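Local structure of trehalose-6-phosphate phosphatase (Candida albicans, 5DXI) at residues K161-T166 and I182-K187. The protein is a trehalose-phosphatase family member of the HAD clan, with a magnesium site and a pocket that binds a glycan. Residues are numbered along the deposited sequence; the frame is centred on the assembly and turned at random.
Sequences KELNDT and IEVRPK. With GLC (alpha-D-glucopyranose), chain C.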
loop_
_atom_site.group_PDB
_atom_site.type_symbol
_atom_site.label_atom_id
_atom_site.label_comp_id
_atom_site.label_asym_id
_atom_site.label_seq_id
_atom_site.Cartn_x
_atom_site.Cartn_y
_atom_site.Cartn_z
ATOM N N LYS A 161 -3.708 -12.319 -19.635
ATOM C CA LYS A 161 -3.068 -13.439 -20.311
ATOM C C LYS A 161 -2.043 -12.968 -21.337
ATOM O O LYS A 161 -0.915 -13.460 -21.369
ATOM C CB LYS A 161 -4.136 -14.309 -20.986
ATOM C CG LYS A 161 -3.618 -15.516 -21.754
ATOM C CD LYS A 161 -2.902 -16.507 -20.846
ATOM C CE LYS A 161 -2.556 -17.791 -21.591
ATOM N NZ LYS A 161 -1.673 -18.673 -20.784
ATOM N N GLU A 162 -2.442 -12.003 -22.162
ATOM C CA GLU A 162 -1.598 -11.538 -23.251
ATOM C C GLU A 162 -0.357 -10.811 -22.760
ATOM O O GLU A 162 0.733 -11.017 -23.290
ATOM C CB GLU A 162 -2.387 -10.618 -24.181
ATOM C CG GLU A 162 -1.509 -9.918 -25.209
ATOM C CD GLU A 162 -2.298 -9.224 -26.291
ATOM O OE1 GLU A 162 -3.535 -9.396 -26.335
ATOM O OE2 GLU A 162 -1.675 -8.500 -27.100
ATOM N N LEU A 163 -0.527 -9.958 -21.752
ATOM C CA LEU A 163 0.604 -9.246 -21.164
ATOM C C LEU A 163 1.595 -10.240 -20.593
ATOM O O LEU A 163 2.803 -10.114 -20.800
ATOM C CB LEU A 163 0.134 -8.284 -20.071
ATOM C CG LEU A 163 -0.601 -7.041 -20.560
ATOM C CD1 LEU A 163 -1.305 -6.348 -19.411
ATOM C CD2 LEU A 163 0.401 -6.098 -21.217
ATOM N N ASN A 164 1.062 -11.249 -19.907
ATOM C CA ASN A 164 1.867 -12.260 -19.237
ATOM C C ASN A 164 2.584 -13.200 -20.212
ATOM O O ASN A 164 3.586 -13.815 -19.864
ATOM C CB ASN A 164 0.989 -13.080 -18.283
ATOM C CG ASN A 164 0.839 -12.426 -16.920
ATOM O OD1 ASN A 164 1.772 -11.812 -16.409
ATOM N ND2 ASN A 164 -0.331 -12.574 -16.317
ATOM N N ASP A 165 2.064 -13.313 -21.431
ATOM C CA ASP A 165 2.680 -14.172 -22.439
ATOM C C ASP A 165 3.673 -13.424 -23.317
ATOM O O ASP A 165 4.505 -14.044 -23.978
ATOM C CB ASP A 165 1.613 -14.820 -23.319
ATOM C CG ASP A 165 0.873 -15.944 -22.615
ATOM O OD1 ASP A 165 1.480 -16.640 -21.762
ATOM O OD2 ASP A 165 -0.328 -16.114 -22.910
ATOM N N THR A 166 3.590 -12.098 -23.317
ATOM C CA THR A 166 4.467 -11.284 -24.152
ATOM C C THR A 166 5.411 -10.412 -23.325
ATOM O O THR A 166 6.545 -10.808 -23.042
ATOM C CB THR A 166 3.654 -10.385 -25.112
ATOM O OG1 THR A 166 2.734 -9.576 -24.365
ATOM C CG2 THR A 166 2.871 -11.237 -26.098
ATOM N N ILE A 182 -5.853 -3.293 -14.329
ATOM C CA ILE A 182 -4.619 -4.022 -14.518
ATOM C C ILE A 182 -3.515 -2.987 -14.375
ATOM O O ILE A 182 -3.631 -1.891 -14.917
ATOM C CB ILE A 182 -4.538 -4.719 -15.886
ATOM C CG1 ILE A 182 -5.591 -5.818 -15.979
ATOM C CG2 ILE A 182 -3.165 -5.358 -16.089
ATOM C CD1 ILE A 182 -5.716 -6.403 -17.364
ATOM N N GLU A 183 -2.454 -3.299 -13.661
ATOM C CA GLU A 183 -1.353 -2.374 -13.529
ATOM C C GLU A 183 -0.090 -3.088 -13.920
ATOM O O GLU A 183 0.044 -4.247 -13.661
ATOM C CB GLU A 183 -1.249 -1.826 -12.097
ATOM C CG GLU A 183 -2.467 -1.049 -11.607
ATOM C CD GLU A 183 -2.130 0.152 -10.752
ATOM O OE1 GLU A 183 -1.086 0.746 -10.939
ATOM O OE2 GLU A 183 -2.924 0.516 -9.901
ATOM N N VAL A 184 0.816 -2.383 -14.564
ATOM C CA VAL A 184 2.117 -2.926 -14.935
ATOM C C VAL A 184 3.246 -2.036 -14.423
ATOM O O VAL A 184 3.226 -0.820 -14.601
ATOM C CB VAL A 184 2.249 -3.083 -16.462
ATOM C CG1 VAL A 184 3.624 -3.617 -16.821
ATOM C CG2 VAL A 184 1.162 -4.023 -16.997
ATOM N N ARG A 185 4.222 -2.643 -13.764
ATOM C CA ARG A 185 5.350 -1.889 -13.265
ATOM C C ARG A 185 6.547 -2.832 -13.128
ATOM O O ARG A 185 6.361 -4.047 -13.138
ATOM C CB ARG A 185 4.986 -1.223 -11.937
ATOM C CG ARG A 185 4.674 -2.200 -10.864
ATOM C CD ARG A 185 5.471 -1.939 -9.599
ATOM N NE ARG A 185 4.913 -2.758 -8.531
ATOM C CZ ARG A 185 5.129 -4.060 -8.407
ATOM N NH1 ARG A 185 5.934 -4.688 -9.259
ATOM N NH2 ARG A 185 4.562 -4.731 -7.421
ATOM N N PRO A 186 7.774 -2.269 -13.024
ATOM C CA PRO A 186 8.988 -3.084 -12.897
ATOM C C PRO A 186 8.854 -4.038 -11.740
ATOM O O PRO A 186 8.266 -3.678 -10.717
ATOM C CB PRO A 186 10.092 -2.055 -12.631
ATOM C CG PRO A 186 9.583 -0.792 -13.247
ATOM C CD PRO A 186 8.088 -0.826 -13.016
ATOM N N LYS A 187 9.352 -5.253 -11.921
ATOM C CA LYS A 187 9.162 -6.290 -10.935
ATOM C C LYS A 187 9.989 -6.030 -9.683
ATOM O O LYS A 187 9.604 -6.437 -8.585
ATOM C CB LYS A 187 9.490 -7.664 -11.532
ATOM C CG LYS A 187 9.045 -8.816 -10.655
ATOM C CD LYS A 187 8.854 -10.115 -11.444
ATOM C CE LYS A 187 10.169 -10.792 -11.739
ATOM N NZ LYS A 187 10.774 -11.332 -10.489
HETATM C C1 GLC C . -6.563 4.119 -7.749
HETATM C C2 GLC C . -5.757 4.793 -8.851
HETATM C C3 GLC C . -4.656 3.841 -9.333
HETATM C C4 GLC C . -3.800 3.427 -8.149
HETATM C C5 GLC C . -4.694 2.784 -7.093
HETATM C C6 GLC C . -3.879 2.472 -5.852
HETATM O O1 GLC C . -7.266 2.993 -8.272
HETATM O O2 GLC C . -6.634 5.130 -9.921
HETATM O O3 GLC C . -3.832 4.496 -10.286
HETATM O O4 GLC C . -2.789 2.483 -8.562
HETATM O O5 GLC C . -5.716 3.678 -6.686
HETATM O O6 GLC C . -3.448 3.703 -5.258
#
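Leu163 reaches from the last turn of helix 149-165 onto the sheet strand 181-186 and touches it with one methyl, CD1. That methyl meets the branch methyls of two alternate strand residues: Leu163 CD1 lies 3.9 Å from Ile182 CG2 and 4.2 Å from Val184 CG2. The leucine has CG anti to its carbonyl carbon (chi1 -72°), and with chi2 at 166° CD1 is carried forward to the sheet. All three residues are buried, and neighbours close the layer: Ile120 and Phe121 of helix 113-126 pack on Leu163, while Trp113 covers Val184 and Cys159 and Met160 lie against Ile182. A helix packed on this four-stranded antiparallel sheet, separate from the eight-stranded sheet that carries the magnesium site, is consistent with the alpha/beta cap of HAD phosphatases.

The outer side of the helix is another matter. Here Lys161 NZ and Asp165 OD2 form a salt bridge on the exposed side, long at 3.6 Å. At the helix end, Thr166 OG1 donates to Glu162 O at 2.7 Å, tilted 32° from the carbonyl plane.

On the opposite face of the strand the chemistry becomes polar. Glu183 points away from the helix, and GLC O4 donates to its OE2 at 2.4 Å, a doubtfully short length. Glu183 OE1 forms a salt bridge with Lys136 NZ, which is also hydrogen-bonded to glucose, so the lysine links carboxylate and ligand. The strand is thus two-faced: between these two segments the contact is methyl against methyl, while the intervening Glu183 turns its carboxylate to the glycan pocket.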